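Long-range contacts in nitrilotriacetate monooxygenase component B (Bacillus cereus ATCC 14579, PDB 3BPK), which probably binds FMN and probably serves as the flavin-dependent oxidoreductase component of a monooxygenase system: residues Ile60-Arg66 and Pro153-Ile159; Ala114-Pro118 and Gly128-Ala132; Ile119-Ile124 and Arg135-Val139. Where two conformers were deposited one is given. Residues are numbered along the deposited sequence.

Interaction 1. Residues Ile60-Arg66 and Pro153-Ile159; sequences ISVSVQR and PACDLLI
Arg66 lays its guanidinium against the ring of Pro153, NH1 lying 3.5 Å from Pro153 CD, while an edge of the same group grips Asp156 in a two-pronged salt bridge: Arg66 NE to Asp156 OD2 2.8 Å, Arg66 NH2 to Asp156 OD1 2.9 Å. A nearly extended arginine (chi1 m, then t, t) can span this distance, and the m rotamer of Asp156 brings its carboxylate up to meet it. Strands 60-65 and 155-159 run antiparallel, axes 4.5 Å apart at 162°. Hydrogen bonds join Val62 N to Leu158 O (3.0 Å), Leu158 N to Val62 O (2.8 Å), Val64 N to Asp156 O and Asp156 N to Val64 O (both 2.9 Å); Ser61-Ile159, Ser63-Leu157 and Gln65-Cys155 are non-hydrogen-bonded pairs. These are neighbouring strands of the antiparallel sheet of the flavin reductase-like domain. Ala154 and Cys155 form a classic beta bulge opposite Leu146, and Ala154 O accepts Arg66 N at 2.8 Å. On one face, beta-branched Val64 packs CG2 against Leu158 CD1 (3.9 Å), under helix 73-81. On the other, small Ser63 brings CB within 3.6 Å of Leu157 CD1; Ser63 OG and Gln65 NE2 bond to Val53 O of the second subunit.

Interaction 2. Residues Ala114-Pro118 and Gly128-Ala132; sequences AKLTP and GVKEA
Residues 114-118 leave helix 110-113 through a Schellman motif, Lys115 taking positive phi (67°), and then extend through Leu116 and Thr117 to Pro118. Facing them, 128-132 begins as a short strand and bends into a type I turn from Val129 to Ala132. The chain directions differ by 134°, and a single antiparallel non-hydrogen-bonded bridge, Pro118 to Val129 (CA-CA 4.5 Å), sets the register. Proline suits that position, since a non-hydrogen-bonded pair asks for no NH from it. Next to the bridge, Lys130 N donates to Thr117 O (2.8 Å). Glu131 (chi1 m, chi2 p) curls its carboxylate back to Thr117: Thr117 N to Glu131 OE1 is 2.9 Å and Thr117 OG1 to Glu131 OE2 2.7 Å. A water 3.0 Å from Lys115 O and 3.2 Å from Glu131 OE2 lies beside them. On the buried side, toward Phe32, Leu116 CB meets Val129 CG1 at 4.1 Å, and Leu116 CD2 lies 3.6 Å from Glu131 CD; Leu116 and Val129 also pack on Ile111. Thr117 thus offers an NH and a hydroxyl to one carboxylate, so one acidic side chain adds two hydrogen bonds to the backbone link between loop and turn while the aliphatic groups face inward.

Interaction 3. Residues Ile119-Ile124 and Arg135-Val139; sequences IESEVI and RMECV
Ile119 starts extended, its CG2 lying over one face of the Arg135 guanidinium, 3.6 Å from Arg135 CZ. A branched aliphatic chain suits this flat surface. A water ties the backbone to the arginine, donating to Ile119 O (3.1 Å) and Ser121 OG (2.7 Å) and accepting from Arg135 NE (2.9 Å). The chain stays extended through Glu120 and Ser121; Ser121 is small enough for its CB to sit 3.4 Å from Glu137 CD, and its OG also bonds to Val126 O. At Glu122 and Val123 psi falls to -39° and -46°, turning three successive amides toward Glu137. Its carboxylate, extended on m and t rotamers, accepts Glu122 N at OE2 (2.8 Å), and Val123 N (2.8 Å) and Ile124 N (3.2 Å) at OE1; OE2 also bonds to His166. Glu122 points its OE1 to Arg164 and to Ser6 of the second subunit. Ile124, chi1 p, drops inward, placing CG2 3.9 Å from Val139 CG1 and CD1 3.7 Å from Cys138 O. With no beta pairing between the segments, this is a loop folded over strand 134-146 of the main antiparallel sheet, its bend held by a carboxylate gathering consecutive backbone NH groups.

How the interactions relate
Interactions 2 and 3 are continuous: their segments alternate along the chain and their centres lie 13 Å apart. Gly128 O and Ile119 N, 2.9 Å apart, probably form a hydrogen bond within the small two-stranded ladder of 118-119 and 128-129, and Ile119 CG2 packs 3.6 Å from Val129 C. Both are nested in the loop closed by interaction 1. Interaction 3 joins interaction 1 through the main sheet, where strands 134-146 and 155-168 are neighbours; their centres are 20 Å apart, yet Ile60 CG1 reaches Cys138 SG at 4.2 Å. Interactions 1 and 3 both touch the second subunit. Interaction 2 lies across the chain's centre from interaction 1, with nearest atoms about 14 Å apart.

Interaction 1. Residues Ile60-Arg66 and Pro153-Ile159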
loop_
_atom_site.group_PDB
_atom_site.type_symbol
_atom_site.label_atom_id
_atom_site.label_comp_id
_atom_site.label_asym_id
_atom_site.label_seq_id
_atom_site.Cartn_x
_atom_site.Cartn_y
_atom_site.Cartn_z
ATOM N N ILE B 60 5.543 4.122 7.636
ATOM C CA ILE B 60 5.050 3.055 6.743
ATOM C C ILE B 60 3.819 2.417 7.377
ATOM O O ILE B 60 3.564 2.588 8.584
ATOM C CB ILE B 60 6.125 1.998 6.424
ATOM C CG1 ILE B 60 6.575 1.265 7.686
ATOM C CG2 ILE B 60 7.345 2.683 5.765
ATOM C CD1 ILE B 60 5.655 0.153 8.163
ATOM N N SER B 61 3.030 1.731 6.555
ATOM C CA SER B 61 1.833 1.034 7.079
ATOM C C SER B 61 1.810 -0.418 6.659
ATOM O O SER B 61 2.212 -0.760 5.537
ATOM C CB SER B 61 0.556 1.708 6.564
ATOM O OG SER B 61 0.547 1.774 5.141
ATOM N N VAL B 62 1.295 -1.268 7.554
ATOM C CA VAL B 62 1.075 -2.677 7.202
ATOM C C VAL B 62 -0.262 -3.051 7.836
ATOM O O VAL B 62 -0.439 -2.884 9.047
ATOM C CB VAL B 62 2.162 -3.586 7.802
ATOM C CG1 VAL B 62 1.903 -5.043 7.436
ATOM C CG2 VAL B 62 3.540 -3.185 7.309
ATOM N N SER B 63 -1.210 -3.502 7.018
ATOM C CA SER B 63 -2.500 -3.923 7.574
ATOM C C SER B 63 -2.478 -5.421 7.844
ATOM O O SER B 63 -2.279 -6.218 6.912
ATOM C CB SER B 63 -3.645 -3.525 6.646
ATOM O OG SER B 63 -4.873 -3.833 7.263
ATOM N N VAL B 64 -2.621 -5.791 9.113
ATOM C CA VAL B 64 -2.515 -7.198 9.535
ATOM C C VAL B 64 -3.927 -7.686 9.912
ATOM O O VAL B 64 -4.576 -7.104 10.786
ATOM C CB VAL B 64 -1.567 -7.339 10.754
ATOM C CG1 VAL B 64 -1.471 -8.823 11.211
ATOM C CG2 VAL B 64 -0.174 -6.819 10.373
ATOM N N GLN B 65 -4.401 -8.721 9.235
ATOM C CA GLN B 65 -5.798 -9.161 9.469
ATOM C C GLN B 65 -5.905 -9.838 10.825
ATOM O O GLN B 65 -4.943 -10.469 11.289
ATOM C CB GLN B 65 -6.260 -10.113 8.356
ATOM C CG GLN B 65 -6.185 -9.480 6.945
ATOM C CD GLN B 65 -6.868 -8.086 6.870
ATOM O OE1 GLN B 65 -8.086 -7.940 7.152
ATOM N NE2 GLN B 65 -6.095 -7.064 6.483
ATOM N N ARG B 66 -7.091 -9.755 11.437
ATOM C CA ARG B 66 -7.381 -10.478 12.682
ATOM C C ARG B 66 -7.959 -11.838 12.323
ATOM O O ARG B 66 -8.292 -12.087 11.156
ATOM C CB ARG B 66 -8.351 -9.686 13.551
ATOM C CG ARG B 66 -7.757 -8.403 14.112
ATOM C CD ARG B 66 -8.433 -8.049 15.385
ATOM N NE ARG B 66 -7.959 -6.798 15.926
ATOM C CZ ARG B 66 -8.378 -6.245 17.065
ATOM N NH1 ARG B 66 -9.303 -6.855 17.826
ATOM N NH2 ARG B 66 -7.880 -5.080 17.445
ATOM N N PRO B 153 -13.065 -6.253 15.232
ATOM C CA PRO B 153 -12.379 -5.635 14.057
ATOM C C PRO B 153 -11.860 -6.679 13.071
ATOM O O PRO B 153 -11.524 -7.798 13.477
ATOM C CB PRO B 153 -11.209 -4.870 14.699
ATOM C CG PRO B 153 -11.693 -4.594 16.161
ATOM C CD PRO B 153 -12.418 -5.863 16.509
ATOM N N ALA B 154 -11.745 -6.306 11.794
ATOM C CA ALA B 154 -11.260 -7.221 10.771
ATOM C C ALA B 154 -9.731 -7.206 10.735
ATOM O O ALA B 154 -9.109 -8.147 10.232
ATOM C CB ALA B 154 -11.767 -6.804 9.404
ATOM N N CYS B 155 -9.134 -6.086 11.157
ATOM C CA CYS B 155 -7.670 -5.939 10.994
ATOM C C CYS B 155 -7.124 -4.885 11.918
ATOM O O CYS B 155 -7.879 -4.174 12.571
ATOM C CB CYS B 155 -7.339 -5.542 9.544
ATOM S SG CYS B 155 -7.823 -3.840 9.140
ATOM N N ASP B 156 -5.790 -4.785 11.990
ATOM C CA ASP B 156 -5.125 -3.681 12.666
ATOM C C ASP B 156 -4.168 -3.106 11.666
ATOM O O ASP B 156 -3.308 -3.830 11.128
ATOM C CB ASP B 156 -4.354 -4.171 13.894
ATOM C CG ASP B 156 -5.299 -4.734 14.942
ATOM O OD1 ASP B 156 -5.861 -3.905 15.687
ATOM O OD2 ASP B 156 -5.538 -5.968 14.900
ATOM N N LEU B 157 -4.331 -1.811 11.429
ATOM C CA LEU B 157 -3.421 -1.112 10.523
ATOM C C LEU B 157 -2.275 -0.587 11.379
ATOM O O LEU B 157 -2.485 0.285 12.238
ATOM C CB LEU B 157 -4.168 0.020 9.824
ATOM C CG LEU B 157 -3.389 0.774 8.761
ATOM C CD1 LEU B 157 -2.915 -0.110 7.655
ATOM C CD2 LEU B 157 -4.287 1.888 8.182
ATOM N N LEU B 158 -1.077 -1.139 11.163
ATOM C CA LEU B 158 0.098 -0.774 11.975
ATOM C C LEU B 158 0.799 0.359 11.271
ATOM O O LEU B 158 1.168 0.222 10.104
ATOM C CB LEU B 158 1.059 -1.952 12.102
ATOM C CG LEU B 158 0.399 -3.231 12.693
ATOM C CD1 LEU B 158 1.494 -4.324 12.792
ATOM C CD2 LEU B 158 -0.322 -3.008 14.060
ATOM N N ILE B 159 0.995 1.465 11.991
ATOM C CA ILE B 159 1.776 2.585 11.463
ATOM C C ILE B 159 3.150 2.535 12.129
ATOM O O ILE B 159 3.249 2.638 13.362
ATOM C CB ILE B 159 1.104 3.959 11.774
ATOM C CG1 ILE B 159 -0.360 3.994 11.262
ATOM C CG2 ILE B 159 1.918 5.094 11.165
ATOM C CD1 ILE B 159 -0.518 3.657 9.763
HETATM O O HOH W 1 -4.128 -7.849 13.608
HETATM O O HOH W 2 -10.677 -10.612 9.767
#

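Interaction 2. Residues Ala114-Pro118 and Gly128-Ala132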
loop_
_atom_site.group_PDB
_atom_site.type_symbol
_atom_site.label_atom_id
_atom_site.label_comp_id
_atom_site.label_asym_id
_atom_site.label_seq_id
_atom_site.Cartn_x
_atom_site.Cartn_y
_atom_site.Cartn_z
ATOM N N ALA B 114 12.177 -21.512 8.127
ATOM C CA ALA B 114 12.513 -21.163 6.740
ATOM C C ALA B 114 14.028 -21.066 6.465
ATOM O O ALA B 114 14.452 -20.714 5.352
ATOM C CB ALA B 114 11.785 -19.858 6.354
ATOM N N LYS B 115 14.837 -21.393 7.478
ATOM C CA LYS B 115 16.308 -21.424 7.328
ATOM C C LYS B 115 16.841 -20.004 7.091
ATOM O O LYS B 115 17.891 -19.818 6.450
ATOM C CB LYS B 115 16.755 -22.414 6.221
ATOM C CG LYS B 115 16.255 -23.832 6.498
ATOM C CD LYS B 115 16.887 -24.835 5.569
ATOM C CE LYS B 115 16.314 -26.214 5.807
ATOM N NZ LYS B 115 15.344 -26.464 4.742
ATOM N N LEU B 116 16.133 -19.012 7.641
ATOM C CA LEU B 116 16.585 -17.619 7.559
ATOM C C LEU B 116 17.429 -17.303 8.786
ATOM O O LEU B 116 17.449 -18.081 9.759
ATOM C CB LEU B 116 15.362 -16.696 7.470
ATOM C CG LEU B 116 14.608 -16.757 6.135
ATOM C CD1 LEU B 116 13.278 -16.007 6.284
ATOM C CD2 LEU B 116 15.400 -16.189 4.926
ATOM N N THR B 117 18.140 -16.182 8.744
ATOM C CA THR B 117 19.203 -15.923 9.728
ATOM C C THR B 117 18.964 -14.636 10.499
ATOM O O THR B 117 19.023 -13.543 9.906
ATOM C CB THR B 117 20.536 -15.761 8.958
ATOM O OG1 THR B 117 20.719 -16.871 8.077
ATOM C CG2 THR B 117 21.733 -15.624 9.894
ATOM N N PRO B 118 18.699 -14.748 11.811
ATOM C CA PRO B 118 18.471 -13.519 12.595
ATOM C C PRO B 118 19.691 -12.595 12.568
ATOM O O PRO B 118 20.837 -13.047 12.580
ATOM C CB PRO B 118 18.229 -14.032 14.028
ATOM C CG PRO B 118 17.829 -15.444 13.850
ATOM C CD PRO B 118 18.562 -15.961 12.643
ATOM N N GLY B 128 16.048 -8.602 12.791
ATOM C CA GLY B 128 15.582 -8.863 11.433
ATOM C C GLY B 128 16.225 -10.131 10.906
ATOM O O GLY B 128 16.726 -10.976 11.685
ATOM N N VAL B 129 16.205 -10.268 9.583
ATOM C CA VAL B 129 16.896 -11.365 8.916
ATOM C C VAL B 129 18.001 -10.841 7.997
ATOM O O VAL B 129 17.827 -9.841 7.299
ATOM C CB VAL B 129 15.933 -12.311 8.161
ATOM C CG1 VAL B 129 14.928 -12.944 9.142
ATOM C CG2 VAL B 129 15.199 -11.619 6.986
ATOM N N LYS B 130 19.127 -11.559 7.982
ATOM C CA LYS B 130 20.275 -11.177 7.193
ATOM C C LYS B 130 20.039 -11.260 5.682
ATOM O O LYS B 130 20.638 -10.495 4.924
ATOM C CB LYS B 130 21.458 -12.096 7.596
ATOM C CG LYS B 130 22.754 -11.745 6.942
ATOM C CD LYS B 130 23.829 -12.742 7.432
ATOM C CE LYS B 130 25.100 -12.669 6.588
ATOM N NZ LYS B 130 25.758 -11.410 6.974
ATOM N N GLU B 131 19.149 -12.178 5.254
ATOM C CA GLU B 131 18.902 -12.414 3.844
ATOM C C GLU B 131 18.314 -11.201 3.093
ATOM O O GLU B 131 18.499 -11.090 1.865
ATOM C CB GLU B 131 17.995 -13.627 3.644
ATOM C CG GLU B 131 18.664 -14.998 3.961
ATOM C CD GLU B 131 18.824 -15.335 5.440
ATOM O OE1 GLU B 131 18.299 -14.617 6.310
ATOM O OE2 GLU B 131 19.502 -16.367 5.720
ATOM N N ALA B 132 17.622 -10.289 3.799
ATOM C CA ALA B 132 17.093 -9.096 3.123
ATOM C C ALA B 132 18.194 -8.153 2.664
ATOM O O ALA B 132 19.212 -7.988 3.369
ATOM C CB ALA B 132 16.151 -8.343 4.062
HETATM O O HOH W 3 18.477 -18.682 3.688
#

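Interaction 3. Residues Ile119-Ile124 and Arg135-Val139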
loop_
_atom_site.group_PDB
_atom_site.type_symbol
_atom_site.label_atom_id
_atom_site.label_comp_id
_atom_site.label_asym_id
_atom_site.label_seq_id
_atom_site.Cartn_x
_atom_site.Cartn_y
_atom_site.Cartn_z
ATOM N N ILE B 119 19.432 -11.297 12.548
ATOM C CA ILE B 119 20.480 -10.295 12.685
ATOM C C ILE B 119 19.979 -9.216 13.644
ATOM O O ILE B 119 18.892 -8.655 13.475
ATOM C CB ILE B 119 20.893 -9.731 11.297
ATOM C CG1 ILE B 119 22.075 -8.779 11.399
ATOM C CG2 ILE B 119 19.714 -9.034 10.567
ATOM C CD1 ILE B 119 22.828 -8.611 10.079
ATOM N N GLU B 120 20.759 -8.955 14.680
ATOM C CA GLU B 120 20.322 -8.032 15.719
ATOM C C GLU B 120 20.184 -6.610 15.175
ATOM O O GLU B 120 20.943 -6.181 14.292
ATOM C CB GLU B 120 21.254 -8.083 16.942
ATOM C CG GLU B 120 20.758 -9.031 18.036
ATOM C CD GLU B 120 21.789 -9.269 19.143
ATOM O OE1 GLU B 120 22.792 -8.517 19.198
ATOM O OE2 GLU B 120 21.592 -10.213 19.949
ATOM N N SER B 121 19.175 -5.897 15.682
ATOM C CA SER B 121 18.914 -4.508 15.308
ATOM C C SER B 121 19.746 -3.556 16.179
ATOM O O SER B 121 20.175 -3.939 17.295
ATOM C CB SER B 121 17.422 -4.194 15.500
ATOM O OG SER B 121 16.681 -4.835 14.473
ATOM N N GLU B 122 19.970 -2.339 15.670
ATOM C CA GLU B 122 20.831 -1.337 16.321
ATOM C C GLU B 122 20.071 -0.480 17.344
ATOM O O GLU B 122 20.610 -0.178 18.437
ATOM C CB GLU B 122 21.436 -0.408 15.252
ATOM C CG GLU B 122 22.423 -1.107 14.323
ATOM C CD GLU B 122 22.905 -0.216 13.171
ATOM O OE1 GLU B 122 22.649 0.996 13.210
ATOM O OE2 GLU B 122 23.559 -0.723 12.263
ATOM N N VAL B 123 18.822 -0.114 17.015
ATOM C CA VAL B 123 18.035 0.818 17.831
ATOM C C VAL B 123 16.986 0.046 18.613
ATOM O O VAL B 123 16.819 0.240 19.813
ATOM C CB VAL B 123 17.340 1.929 16.956
ATOM C CG1 VAL B 123 16.484 2.836 17.810
ATOM C CG2 VAL B 123 18.359 2.720 16.156
ATOM N N ILE B 124 16.293 -0.860 17.935
ATOM C CA ILE B 124 15.234 -1.633 18.590
ATOM C C ILE B 124 15.774 -2.989 19.009
ATOM O O ILE B 124 16.903 -3.343 18.642
ATOM C CB ILE B 124 13.995 -1.792 17.645
ATOM C CG1 ILE B 124 14.350 -2.554 16.353
ATOM C CG2 ILE B 124 13.402 -0.415 17.311
ATOM C CD1 ILE B 124 13.108 -2.839 15.490
ATOM N N ARG B 135 16.248 -3.475 4.862
ATOM C CA ARG B 135 15.331 -3.608 5.988
ATOM C C ARG B 135 15.280 -2.361 6.831
ATOM O O ARG B 135 16.213 -1.532 6.835
ATOM C CB ARG B 135 15.651 -4.839 6.800
ATOM C CG ARG B 135 16.876 -4.722 7.691
ATOM C CD ARG B 135 17.120 -6.040 8.463
ATOM N NE ARG B 135 18.083 -5.781 9.523
ATOM C CZ ARG B 135 19.406 -5.655 9.347
ATOM N NH1 ARG B 135 19.978 -5.852 8.165
ATOM N NH2 ARG B 135 20.149 -5.334 10.388
HETATM N N MSE B 136 14.171 -2.218 7.544
HETATM C CA MSE B 136 13.887 -0.999 8.285
HETATM C C MSE B 136 13.473 -1.350 9.689
HETATM O O MSE B 136 12.491 -2.068 9.888
HETATM C CB MSE B 136 12.713 -0.275 7.606
HETATM C CG MSE B 136 13.118 0.307 6.217
HETATM SE SE MSE B 136 11.571 0.843 5.168
HETATM C CE MSE B 136 11.125 -0.948 4.575
ATOM N N GLU B 137 14.222 -0.841 10.661
ATOM C CA GLU B 137 13.836 -1.022 12.062
ATOM C C GLU B 137 12.733 -0.030 12.308
ATOM O O GLU B 137 12.888 1.177 11.992
ATOM C CB GLU B 137 14.997 -0.710 13.003
ATOM C CG GLU B 137 16.203 -1.619 12.802
ATOM C CD GLU B 137 17.367 -1.283 13.734
ATOM O OE1 GLU B 137 17.119 -0.744 14.837
ATOM O OE2 GLU B 137 18.511 -1.617 13.352
ATOM N N CYS B 138 11.616 -0.543 12.846
ATOM C CA CYS B 138 10.475 0.341 13.131
ATOM C C CYS B 138 10.058 0.366 14.592
ATOM O O CYS B 138 10.131 -0.664 15.302
ATOM C CB CYS B 138 9.265 -0.094 12.329
ATOM S SG CYS B 138 9.500 0.094 10.536
ATOM N N VAL B 139 9.591 1.543 15.015
ATOM C CA VAL B 139 8.820 1.610 16.261
ATOM C C VAL B 139 7.342 1.802 15.887
ATOM O O VAL B 139 6.992 2.376 14.831
ATOM C CB VAL B 139 9.299 2.727 17.229
ATOM C CG1 VAL B 139 10.754 2.482 17.658
ATOM C CG2 VAL B 139 9.147 4.106 16.568
HETATM O O HOH W 4 17.908 -5.965 12.397
#